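Epimerase domain-containing protein (Bacillus cereus HuA2-4, PDB 6ZLK) catalyses the NAD-dependent interconversion of UDP-glucuronic acid and UDP-galacturonic acid by epimerisation at C4 of the sugar. Local coordinates at residues 6-11 with 15-20; 32-37 with 42-47; 75-80 with 227-232. One frame throughout, in Å; residues are numbered along the deposited sequence.

Contacts 1 and 2 share one ligand, NAD, from neighbouring parts of the nucleotide-binding domain: contact 1 turns the chain past the pyrophosphate, contact 2 takes hold of the adenosine ribose. Their centres lie 10 Å apart and they touch, the backbone N of Ala9 probably giving a hydrogen bond to Asp32 OD2 at 3.0 Å. Contact 3 is structural, its centre 13 Å from that of contact 1; the two meet where Thr6 OG1 of contact 1 lies 2.7 Å from His80 ND1 of contact 3, a probable hydrogen bond. Contacts 2 and 3 do not meet, their nearest atoms being about 10 Å apart. UDP-glucuronic acid lies about 7 Å from the side chain of Phe11.

Contact 1. Residues 6-11 with 15-20; sequences TGAAGF and HLCQAL. With NAD (nicotinamide-adenine-dinucleotide), chain E.
Between Ala8 and Cys17, whose CA atoms are 6.7 Å apart, the loop leaving strand 2-6 comes close to helix 11-21; it makes a type I turn from Gly7 to Gly10, with Ala8 inside it facing the helix and Gly10 as N-cap. The methyl of Ala8 rests on Cys17 SG at 3.7 Å, two small side chains that let loop and helix come close. At the other end His15 swings back along its own helix: with CG anti to the carbonyl carbon (chi1 -79°), its ring sets CD2 3.1 Å from Phe11 O, which lies at the ring edge near its plane. The same CD2 meets the phenyl ring at a slant, 4.1 Å from Phe11 CD1. His15 NE2 is held by the carbonyl of Pro182. The Phe11 ring also borders NAD, with O1N of the phosphate at its edge. The backbone N of Phe11 donates to NAD O2A at 2.8 Å with a nearly straight N-H...O angle of 167°. Glycine suits positions 7 and 10 because a CB there would strike the cofactor, and the positive phi of Gly7 favours it too. This is the glycine-rich GxxGxxG turn of a Rossmann fold, in which the helix N-terminus faces the dinucleotide pyrophosphate.

Contact 2. Residues 32-37 with 42-47; sequences DHFIGP and LKTGNI. With NAD (nicotinamide-adenine-dinucleotide), chain E.
The lysine chain of Lys43 and the ring of Phe34 run alongside each other, pointing opposite ways, with CD1 of Phe34 4.1 Å from Lys43 CD. On the far rim of the ring Thr44 stands crosswise and brings its CG2 methyl 4.0 Å from Phe34 CE2. The lysine suits this place because its long chain, extended beyond CG, passes the phenyl group and still delivers a charged tip to the cofactor: NZ donates to NAD O3B and lies 3.0 Å from Ile35 O. Asp32 comes to the same ribose with its carboxylate. Having CG anti to the backbone N (chi1 -160°) directs that group at the sugar, where OD1 accepts from NAD O2B and OD2 from NAD O3B, both at 2.7 Å. OD1 also accepts from Phe34 N, nearly end-on at 2.9 Å, closing an Asx turn that steadies the carboxylate. Ile35 N adds a bond to NAD O2B, so O2B is bonded both to Asp32 OD1 and to the Ile35 backbone. The Ile35 CD1 is 3.5 Å from NAD N7A, while its CG2 covers one face of the His33 ring, whose CE1 lies 3.3 Å from NAD C6A. An acidic residue just after the second strand, binding both adenosine ribose hydroxyls, is characteristic of NAD-binding Rossmann folds and consistent with a preference for NAD over NADP.

Contact 3. Residues 75-80 with 227-232; sequences IDVVYH and AALETK
Leu229 reaches down from helix 218-230 onto strand 77-80 and meets Val77 and Tyr79, two residues apart on the strand and so on one face of the sheet. Its CG is anti to the backbone N (chi1 177°), which places CD1 against the valine. There CD1 presses on Val77 CG2 at 3.4 Å, tighter than a usual carbon contact. Beta-branched valine suits a strand and offers a compact surface to that methyl. Tyr79 comes at the leucine broadside, its side chain roughly perpendicular to that of Leu229. A chi1 of -81° turns its ring beside the backbone N, and from there it extends so that OH reaches Leu229 CB at 3.2 Å. The hydroxyl is satisfied by the carbonyl of Thr225, one turn earlier in the helix, so a buried polar group is paired while the ring packs among apolar neighbours. Ile3 of strand 2-6 and Ile122 of strand 120-126 continue this surface to either side. The arrangement is the helix-on-sheet packing of a Rossmann-type alpha/beta fold, with helix 218-230 lying over the central parallel strands.

Contact 1. Residues 6-11 with 15-20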
loop_
_atom_site.group_PDB
_atom_site.type_symbol
_atom_site.label_atom_id
_atom_site.label_comp_id
_atom_site.label_asym_id
_atom_site.label_seq_id
_atom_site.Cartn_x
_atom_site.Cartn_y
_atom_site.Cartn_z
ATOM N N THR A 6 -10.009 -18.178 2.534
ATOM C CA THR A 6 -9.842 -17.316 3.731
ATOM C C THR A 6 -11.058 -16.412 3.799
ATOM O O THR A 6 -11.590 -15.997 2.736
ATOM C CB THR A 6 -8.542 -16.524 3.742
ATOM O OG1 THR A 6 -8.642 -15.469 2.772
ATOM C CG2 THR A 6 -7.345 -17.400 3.442
ATOM N N GLY A 7 -11.478 -16.047 5.008
ATOM C CA GLY A 7 -12.675 -15.228 5.189
ATOM C C GLY A 7 -13.944 -15.975 4.819
ATOM O O GLY A 7 -14.906 -15.330 4.402
ATOM N N ALA A 8 -13.957 -17.286 5.028
ATOM C CA ALA A 8 -15.003 -18.229 4.565
ATOM C C ALA A 8 -16.354 -17.963 5.253
ATOM O O ALA A 8 -17.387 -18.404 4.694
ATOM C CB ALA A 8 -14.539 -19.634 4.786
ATOM N N ALA A 9 -16.369 -17.308 6.427
ATOM C CA ALA A 9 -17.647 -17.038 7.145
ATOM C C ALA A 9 -18.258 -15.692 6.778
ATOM O O ALA A 9 -19.410 -15.402 7.185
ATOM C CB ALA A 9 -17.398 -17.119 8.637
ATOM N N GLY A 10 -17.581 -14.926 5.933
ATOM C CA GLY A 10 -18.039 -13.602 5.513
ATOM C C GLY A 10 -19.119 -13.708 4.443
ATOM O O GLY A 10 -19.542 -14.843 4.022
ATOM N N PHE A 11 -19.569 -12.562 3.975
ATOM C CA PHE A 11 -20.645 -12.440 2.977
ATOM C C PHE A 11 -20.272 -13.226 1.714
ATOM O O PHE A 11 -20.938 -14.196 1.315
ATOM C CB PHE A 11 -20.857 -10.960 2.691
ATOM C CG PHE A 11 -21.617 -10.588 1.453
ATOM C CD1 PHE A 11 -22.690 -11.350 0.993
ATOM C CD2 PHE A 11 -21.333 -9.400 0.814
ATOM C CE1 PHE A 11 -23.403 -10.942 -0.111
ATOM C CE2 PHE A 11 -22.038 -8.992 -0.307
ATOM C CZ PHE A 11 -23.099 -9.753 -0.752
ATOM N N HIS A 15 -20.804 -17.741 0.467
ATOM C CA HIS A 15 -21.448 -18.072 -0.842
ATOM C C HIS A 15 -20.446 -18.828 -1.705
ATOM O O HIS A 15 -20.852 -19.775 -2.403
ATOM C CB HIS A 15 -21.898 -16.821 -1.586
ATOM C CG HIS A 15 -23.193 -16.215 -1.107
ATOM N ND1 HIS A 15 -24.418 -16.762 -1.439
ATOM C CD2 HIS A 15 -23.430 -15.115 -0.369
ATOM C CE1 HIS A 15 -25.365 -15.970 -0.961
ATOM N NE2 HIS A 15 -24.796 -14.953 -0.294
ATOM N N LEU A 16 -19.186 -18.437 -1.661
ATOM C CA LEU A 16 -18.150 -19.111 -2.460
ATOM C C LEU A 16 -17.952 -20.552 -2.002
ATOM O O LEU A 16 -17.928 -21.482 -2.866
ATOM C CB LEU A 16 -16.857 -18.327 -2.412
ATOM C CG LEU A 16 -15.712 -18.940 -3.211
ATOM C CD1 LEU A 16 -16.014 -19.066 -4.689
ATOM C CD2 LEU A 16 -14.427 -18.125 -2.987
ATOM N N CYS A 17 -17.881 -20.778 -0.702
ATOM C CA CYS A 17 -17.724 -22.145 -0.180
ATOM C C CYS A 17 -18.919 -23.015 -0.632
ATOM O O CYS A 17 -18.737 -24.140 -1.054
ATOM C CB CYS A 17 -17.621 -22.131 1.338
ATOM S SG CYS A 17 -16.070 -21.421 1.921
ATOM N N GLN A 18 -20.126 -22.499 -0.517
ATOM C CA GLN A 18 -21.361 -23.208 -0.895
ATOM C C GLN A 18 -21.275 -23.582 -2.378
ATOM O O GLN A 18 -21.561 -24.733 -2.755
ATOM C CB GLN A 18 -22.551 -22.308 -0.587
ATOM C CG GLN A 18 -23.888 -22.992 -0.669
ATOM C CD GLN A 18 -24.820 -22.332 0.321
ATOM O OE1 GLN A 18 -24.739 -21.130 0.558
ATOM N NE2 GLN A 18 -25.671 -23.129 0.945
ATOM N N ALA A 19 -20.857 -22.647 -3.221
ATOM C CA ALA A 19 -20.765 -22.898 -4.671
ATOM C C ALA A 19 -19.690 -23.949 -4.972
ATOM O O ALA A 19 -19.951 -24.873 -5.796
ATOM C CB ALA A 19 -20.486 -21.625 -5.423
ATOM N N LEU A 20 -18.502 -23.826 -4.402
ATOM C CA LEU A 20 -17.438 -24.815 -4.656
ATOM C C LEU A 20 -17.891 -26.220 -4.261
ATOM O O LEU A 20 -17.573 -27.176 -4.994
ATOM C CB LEU A 20 -16.150 -24.429 -3.940
ATOM C CG LEU A 20 -15.547 -23.128 -4.411
ATOM C CD1 LEU A 20 -14.476 -22.644 -3.446
ATOM C CD2 LEU A 20 -15.007 -23.205 -5.817
HETATM P PA NAD E . -16.797 -9.928 5.250
HETATM O O1A NAD E . -16.358 -8.994 6.311
HETATM O O2A NAD E . -18.214 -10.417 5.227
HETATM O O5B NAD E . -15.846 -11.170 5.082
HETATM C C5B NAD E . -14.429 -11.147 5.349
HETATM C C4B NAD E . -14.104 -12.174 6.406
HETATM O O4B NAD E . -12.681 -12.129 6.650
HETATM C C3B NAD E . -14.790 -11.956 7.744
HETATM O O3B NAD E . -15.783 -12.931 8.037
HETATM C C2B NAD E . -13.622 -11.866 8.733
HETATM O O2B NAD E . -13.844 -12.475 9.993
HETATM C C1B NAD E . -12.500 -12.584 7.977
HETATM N N9A NAD E . -11.160 -12.177 8.365
HETATM C C8A NAD E . -10.642 -10.908 8.391
HETATM N N7A NAD E . -9.399 -10.860 8.791
HETATM C C5A NAD E . -9.114 -12.182 9.126
HETATM C C6A NAD E . -7.980 -12.812 9.658
HETATM N N6A NAD E . -6.862 -12.161 10.051
HETATM N N1A NAD E . -8.015 -14.157 9.812
HETATM C C2A NAD E . -9.138 -14.822 9.460
HETATM N N3A NAD E . -10.297 -14.328 9.001
HETATM C C4A NAD E . -10.206 -13.011 8.835
HETATM O O3 NAD E . -16.525 -9.107 3.898
HETATM P PN NAD E . -17.030 -9.428 2.374
HETATM O O1N NAD E . -17.994 -8.392 2.028
HETATM O O2N NAD E . -17.344 -10.840 2.291
HETATM O O5D NAD E . -15.687 -9.175 1.586
HETATM C C5D NAD E . -14.918 -10.263 1.231
HETATM C C4D NAD E . -13.767 -9.754 0.412
HETATM O O4D NAD E . -14.253 -9.120 -0.785
HETATM C C3D NAD E . -12.870 -8.728 1.121
HETATM O O3D NAD E . -11.495 -8.971 0.775
HETATM C C2D NAD E . -13.282 -7.393 0.505
HETATM O O2D NAD E . -12.251 -6.409 0.631
HETATM C C1D NAD E . -13.647 -7.875 -0.896
HETATM N N1N NAD E . -14.645 -7.053 -1.561
HETATM C C2N NAD E . -15.939 -7.037 -1.131
HETATM C C3N NAD E . -16.844 -6.261 -1.767
HETATM C C7N NAD E . -18.249 -6.152 -1.286
HETATM O O7N NAD E . -18.983 -5.439 -1.946
HETATM N N7N NAD E . -18.639 -6.876 -0.227
HETATM C C4N NAD E . -16.469 -5.568 -2.932
HETATM C C5N NAD E . -15.121 -5.478 -3.265
HETATM C C6N NAD E . -14.237 -6.270 -2.601
#

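Contact 2. Residues 32-37 with 42-47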
loop_
_atom_site.group_PDB
_atom_site.type_symbol
_atom_site.label_atom_id
_atom_site.label_comp_id
_atom_site.label_asym_id
_atom_site.label_seq_id
_atom_site.Cartn_x
_atom_site.Cartn_y
_atom_site.Cartn_z
ATOM N N ASP A 32 -11.575 -18.476 9.309
ATOM C CA ASP A 32 -12.250 -17.225 9.668
ATOM C C ASP A 32 -12.234 -17.101 11.192
ATOM O O ASP A 32 -12.691 -18.045 11.764
ATOM C CB ASP A 32 -13.634 -17.234 9.004
ATOM C CG ASP A 32 -14.212 -15.828 8.902
ATOM O OD1 ASP A 32 -14.201 -15.129 9.926
ATOM O OD2 ASP A 32 -14.584 -15.375 7.770
ATOM N N HIS A 33 -11.871 -15.966 11.791
ATOM C CA HIS A 33 -12.068 -15.865 13.270
ATOM C C HIS A 33 -13.055 -14.751 13.601
ATOM O O HIS A 33 -13.095 -14.351 14.813
ATOM C CB HIS A 33 -10.779 -15.778 14.064
ATOM C CG HIS A 33 -10.110 -14.478 13.881
ATOM N ND1 HIS A 33 -9.988 -13.944 12.611
ATOM C CD2 HIS A 33 -9.514 -13.646 14.753
ATOM C CE1 HIS A 33 -9.322 -12.795 12.723
ATOM N NE2 HIS A 33 -9.055 -12.575 14.043
ATOM N N PHE A 34 -13.994 -14.469 12.693
ATOM C CA PHE A 34 -15.227 -13.721 12.975
ATOM C C PHE A 34 -14.894 -12.305 13.450
ATOM O O PHE A 34 -15.236 -11.910 14.571
ATOM C CB PHE A 34 -16.071 -14.431 14.034
ATOM C CG PHE A 34 -16.531 -15.825 13.716
ATOM C CD1 PHE A 34 -16.757 -16.273 12.430
ATOM C CD2 PHE A 34 -16.820 -16.692 14.750
ATOM C CE1 PHE A 34 -17.184 -17.578 12.169
ATOM C CE2 PHE A 34 -17.282 -17.983 14.494
ATOM C CZ PHE A 34 -17.414 -18.436 13.201
ATOM N N ILE A 35 -14.167 -11.525 12.670
ATOM C CA ILE A 35 -13.926 -10.096 12.968
ATOM C C ILE A 35 -14.531 -9.232 11.848
ATOM O O ILE A 35 -15.270 -9.742 10.988
ATOM C CB ILE A 35 -12.429 -9.821 13.201
ATOM C CG1 ILE A 35 -11.612 -10.089 11.926
ATOM C CG2 ILE A 35 -11.986 -10.680 14.373
ATOM C CD1 ILE A 35 -10.206 -9.534 11.953
ATOM N N GLY A 36 -14.270 -7.945 11.906
ATOM C CA GLY A 36 -14.801 -6.960 10.988
ATOM C C GLY A 36 -16.231 -6.539 11.331
ATOM O O GLY A 36 -16.735 -6.713 12.431
ATOM N N PRO A 37 -16.927 -5.921 10.385
ATOM C CA PRO A 37 -18.163 -5.218 10.726
ATOM C C PRO A 37 -19.386 -6.095 10.996
ATOM O O PRO A 37 -20.291 -5.627 11.650
ATOM C CB PRO A 37 -18.351 -4.287 9.526
ATOM C CG PRO A 37 -17.665 -5.025 8.365
ATOM C CD PRO A 37 -16.461 -5.656 9.000
ATOM N N LEU A 42 -24.272 -13.535 12.963
ATOM C CA LEU A 42 -24.848 -13.666 11.598
ATOM C C LEU A 42 -24.066 -14.672 10.752
ATOM O O LEU A 42 -24.545 -14.957 9.661
ATOM C CB LEU A 42 -24.878 -12.321 10.871
ATOM C CG LEU A 42 -25.828 -11.276 11.439
ATOM C CD1 LEU A 42 -25.696 -9.957 10.679
ATOM C CD2 LEU A 42 -27.263 -11.785 11.408
ATOM N N LYS A 43 -22.929 -15.164 11.233
ATOM C CA LYS A 43 -22.004 -15.999 10.447
ATOM C C LYS A 43 -22.020 -17.459 10.863
ATOM O O LYS A 43 -21.651 -18.323 10.044
ATOM C CB LYS A 43 -20.588 -15.464 10.629
ATOM C CG LYS A 43 -20.412 -14.018 10.229
ATOM C CD LYS A 43 -18.955 -13.583 10.338
ATOM C CE LYS A 43 -18.681 -12.203 9.748
ATOM N NZ LYS A 43 -17.366 -11.706 10.221
ATOM N N THR A 44 -22.384 -17.775 12.102
ATOM C CA THR A 44 -22.190 -19.140 12.599
ATOM C C THR A 44 -23.115 -20.128 11.879
ATOM O O THR A 44 -22.690 -21.257 11.646
ATOM C CB THR A 44 -22.374 -19.183 14.113
ATOM O OG1 THR A 44 -23.599 -18.535 14.417
ATOM C CG2 THR A 44 -21.233 -18.500 14.825
ATOM N N GLY A 45 -24.348 -19.734 11.605
ATOM C CA GLY A 45 -25.325 -20.600 10.933
ATOM C C GLY A 45 -24.761 -21.154 9.631
ATOM O O GLY A 45 -24.919 -22.343 9.370
ATOM N N ASN A 46 -24.267 -20.278 8.773
ATOM C CA ASN A 46 -23.786 -20.681 7.427
ATOM C C ASN A 46 -22.629 -21.660 7.631
ATOM O O ASN A 46 -22.598 -22.698 6.928
ATOM C CB ASN A 46 -23.315 -19.503 6.584
ATOM C CG ASN A 46 -24.359 -18.440 6.316
ATOM O OD1 ASN A 46 -24.066 -17.223 6.342
ATOM N ND2 ASN A 46 -25.575 -18.898 6.071
ATOM N N ILE A 47 -21.733 -21.373 8.587
ATOM C CA ILE A 47 -20.573 -22.267 8.819
ATOM C C ILE A 47 -21.056 -23.644 9.317
ATOM O O ILE A 47 -20.631 -24.679 8.763
ATOM C CB ILE A 47 -19.515 -21.639 9.732
ATOM C CG1 ILE A 47 -18.839 -20.443 9.058
ATOM C CG2 ILE A 47 -18.537 -22.703 10.167
ATOM C CD1 ILE A 47 -18.035 -20.746 7.813
HETATM P PA NAD E . -16.797 -9.928 5.250
HETATM O O1A NAD E . -16.358 -8.994 6.311
HETATM O O2A NAD E . -18.214 -10.417 5.227
HETATM O O5B NAD E . -15.846 -11.170 5.082
HETATM C C5B NAD E . -14.429 -11.147 5.349
HETATM C C4B NAD E . -14.104 -12.174 6.406
HETATM O O4B NAD E . -12.681 -12.129 6.650
HETATM C C3B NAD E . -14.790 -11.956 7.744
HETATM O O3B NAD E . -15.783 -12.931 8.037
HETATM C C2B NAD E . -13.622 -11.866 8.733
HETATM O O2B NAD E . -13.844 -12.475 9.993
HETATM C C1B NAD E . -12.500 -12.584 7.977
HETATM N N9A NAD E . -11.160 -12.177 8.365
HETATM C C8A NAD E . -10.642 -10.908 8.391
HETATM N N7A NAD E . -9.399 -10.860 8.791
HETATM C C5A NAD E . -9.114 -12.182 9.126
HETATM C C6A NAD E . -7.980 -12.812 9.658
HETATM N N6A NAD E . -6.862 -12.161 10.051
HETATM N N1A NAD E . -8.015 -14.157 9.812
HETATM C C2A NAD E . -9.138 -14.822 9.460
HETATM N N3A NAD E . -10.297 -14.328 9.001
HETATM C C4A NAD E . -10.206 -13.011 8.835
HETATM O O3 NAD E . -16.525 -9.107 3.898
HETATM P PN NAD E . -17.030 -9.428 2.374
HETATM O O1N NAD E . -17.994 -8.392 2.028
HETATM O O2N NAD E . -17.344 -10.840 2.291
HETATM O O5D NAD E . -15.687 -9.175 1.586
HETATM C C5D NAD E . -14.918 -10.263 1.231
HETATM C C4D NAD E . -13.767 -9.754 0.412
HETATM O O4D NAD E . -14.253 -9.120 -0.785
HETATM C C3D NAD E . -12.870 -8.728 1.121
HETATM O O3D NAD E . -11.495 -8.971 0.775
HETATM C C2D NAD E . -13.282 -7.393 0.505
HETATM O O2D NAD E . -12.251 -6.409 0.631
HETATM C C1D NAD E . -13.647 -7.875 -0.896
HETATM N N1N NAD E . -14.645 -7.053 -1.561
HETATM C C2N NAD E . -15.939 -7.037 -1.131
HETATM C C3N NAD E . -16.844 -6.261 -1.767
HETATM C C7N NAD E . -18.249 -6.152 -1.286
HETATM O O7N NAD E . -18.983 -5.439 -1.946
HETATM N N7N NAD E . -18.639 -6.876 -0.227
HETATM C C4N NAD E . -16.469 -5.568 -2.932
HETATM C C5N NAD E . -15.121 -5.478 -3.265
HETATM C C6N NAD E . -14.237 -6.270 -2.601
#

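Contact 3. Residues 75-80 with 227-232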
loop_
_atom_site.group_PDB
_atom_site.type_symbol
_atom_site.label_atom_id
_atom_site.label_comp_id
_atom_site.label_asym_id
_atom_site.label_seq_id
_atom_site.Cartn_x
_atom_site.Cartn_y
_atom_site.Cartn_z
ATOM N N ILE A 75 -2.936 -27.955 -0.008
ATOM C CA ILE A 75 -3.822 -27.004 -0.726
ATOM C C ILE A 75 -3.370 -26.835 -2.174
ATOM O O ILE A 75 -2.142 -26.641 -2.398
ATOM C CB ILE A 75 -3.842 -25.657 -0.004
ATOM C CG1 ILE A 75 -4.368 -25.838 1.413
ATOM C CG2 ILE A 75 -4.599 -24.639 -0.826
ATOM C CD1 ILE A 75 -5.783 -26.333 1.468
ATOM N N ASP A 76 -4.292 -26.938 -3.105
ATOM C CA ASP A 76 -4.059 -26.682 -4.553
ATOM C C ASP A 76 -4.311 -25.220 -4.919
ATOM O O ASP A 76 -3.724 -24.713 -5.838
ATOM C CB ASP A 76 -4.954 -27.594 -5.391
ATOM C CG ASP A 76 -4.619 -29.048 -5.128
ATOM O OD1 ASP A 76 -3.460 -29.403 -5.320
ATOM O OD2 ASP A 76 -5.474 -29.778 -4.638
ATOM N N VAL A 77 -5.330 -24.598 -4.351
ATOM C CA VAL A 77 -5.849 -23.279 -4.743
ATOM C C VAL A 77 -6.156 -22.523 -3.458
ATOM O O VAL A 77 -6.786 -23.092 -2.529
ATOM C CB VAL A 77 -7.108 -23.379 -5.621
ATOM C CG1 VAL A 77 -7.711 -22.025 -5.887
ATOM C CG2 VAL A 77 -6.770 -24.102 -6.920
ATOM N N VAL A 78 -5.741 -21.286 -3.410
ATOM C CA VAL A 78 -6.147 -20.343 -2.335
ATOM C C VAL A 78 -7.049 -19.284 -2.903
ATOM O O VAL A 78 -6.744 -18.726 -3.942
ATOM C CB VAL A 78 -4.954 -19.666 -1.650
ATOM C CG1 VAL A 78 -5.467 -18.655 -0.611
ATOM C CG2 VAL A 78 -4.014 -20.703 -1.058
ATOM N N TYR A 79 -8.236 -19.146 -2.328
ATOM C CA TYR A 79 -9.089 -17.964 -2.499
ATOM C C TYR A 79 -8.911 -17.086 -1.279
ATOM O O TYR A 79 -9.321 -17.463 -0.165
ATOM C CB TYR A 79 -10.548 -18.334 -2.648
ATOM C CG TYR A 79 -10.959 -18.783 -4.010
ATOM C CD1 TYR A 79 -11.158 -17.877 -5.048
ATOM C CD2 TYR A 79 -11.290 -20.101 -4.249
ATOM C CE1 TYR A 79 -11.613 -18.317 -6.276
ATOM C CE2 TYR A 79 -11.759 -20.551 -5.456
ATOM C CZ TYR A 79 -11.938 -19.646 -6.490
ATOM O OH TYR A 79 -12.457 -20.099 -7.671
ATOM N N HIS A 80 -8.285 -15.937 -1.469
ATOM C CA HIS A 80 -7.945 -15.065 -0.333
ATOM C C HIS A 80 -8.961 -13.927 -0.246
ATOM O O HIS A 80 -8.851 -12.896 -0.924
ATOM C CB HIS A 80 -6.486 -14.627 -0.418
ATOM C CG HIS A 80 -6.194 -13.667 0.648
ATOM N ND1 HIS A 80 -6.683 -13.828 1.937
ATOM C CD2 HIS A 80 -5.371 -12.589 0.659
ATOM C CE1 HIS A 80 -6.231 -12.818 2.669
ATOM N NE2 HIS A 80 -5.376 -12.042 1.906
ATOM N N ALA A 227 -15.053 -19.115 -12.073
ATOM C CA ALA A 227 -14.471 -19.152 -13.430
ATOM C C ALA A 227 -12.963 -18.891 -13.355
ATOM O O ALA A 227 -12.236 -19.445 -14.202
ATOM C CB ALA A 227 -15.131 -18.193 -14.362
ATOM N N ALA A 228 -12.483 -18.086 -12.418
ATOM C CA ALA A 228 -11.026 -17.868 -12.244
ATOM C C ALA A 228 -10.310 -19.192 -11.959
ATOM O O ALA A 228 -9.120 -19.335 -12.340
ATOM C CB ALA A 228 -10.750 -16.837 -11.167
ATOM N N LEU A 229 -10.916 -20.108 -11.218
ATOM C CA LEU A 229 -10.352 -21.428 -10.975
ATOM C C LEU A 229 -10.501 -22.276 -12.232
ATOM O O LEU A 229 -9.488 -22.940 -12.601
ATOM C CB LEU A 229 -11.098 -22.053 -9.809
ATOM C CG LEU A 229 -10.697 -23.473 -9.439
ATOM C CD1 LEU A 229 -9.187 -23.569 -9.311
ATOM C CD2 LEU A 229 -11.378 -23.895 -8.159
ATOM N N GLU A 230 -11.678 -22.266 -12.864
ATOM C CA GLU A 230 -12.033 -23.286 -13.882
ATOM C C GLU A 230 -11.689 -22.896 -15.319
ATOM O O GLU A 230 -11.728 -23.803 -16.191
ATOM C CB GLU A 230 -13.514 -23.606 -13.815
ATOM C CG GLU A 230 -13.851 -24.205 -12.487
ATOM C CD GLU A 230 -15.290 -24.637 -12.286
ATOM O OE1 GLU A 230 -16.165 -24.223 -13.051
ATOM O OE2 GLU A 230 -15.533 -25.383 -11.295
ATOM N N THR A 231 -11.282 -21.669 -15.575
ATOM C CA THR A 231 -11.018 -21.251 -16.973
ATOM C C THR A 231 -9.875 -22.109 -17.530
ATOM O O THR A 231 -8.910 -22.442 -16.779
ATOM C CB THR A 231 -10.667 -19.760 -17.063
ATOM O OG1 THR A 231 -10.444 -19.480 -18.454
ATOM C CG2 THR A 231 -9.420 -19.378 -16.310
ATOM N N LYS A 232 -9.914 -22.324 -18.837
ATOM C CA LYS A 232 -8.805 -22.990 -19.566
ATOM C C LYS A 232 -7.713 -21.988 -19.950
ATOM O O LYS A 232 -6.595 -22.452 -20.301
ATOM C CB LYS A 232 -9.388 -23.709 -20.787
ATOM C CG LYS A 232 -10.254 -24.914 -20.424
ATOM C CD LYS A 232 -9.626 -25.742 -19.309
ATOM C CE LYS A 232 -10.295 -27.083 -19.068
ATOM N NZ LYS A 232 -9.773 -27.714 -17.835
#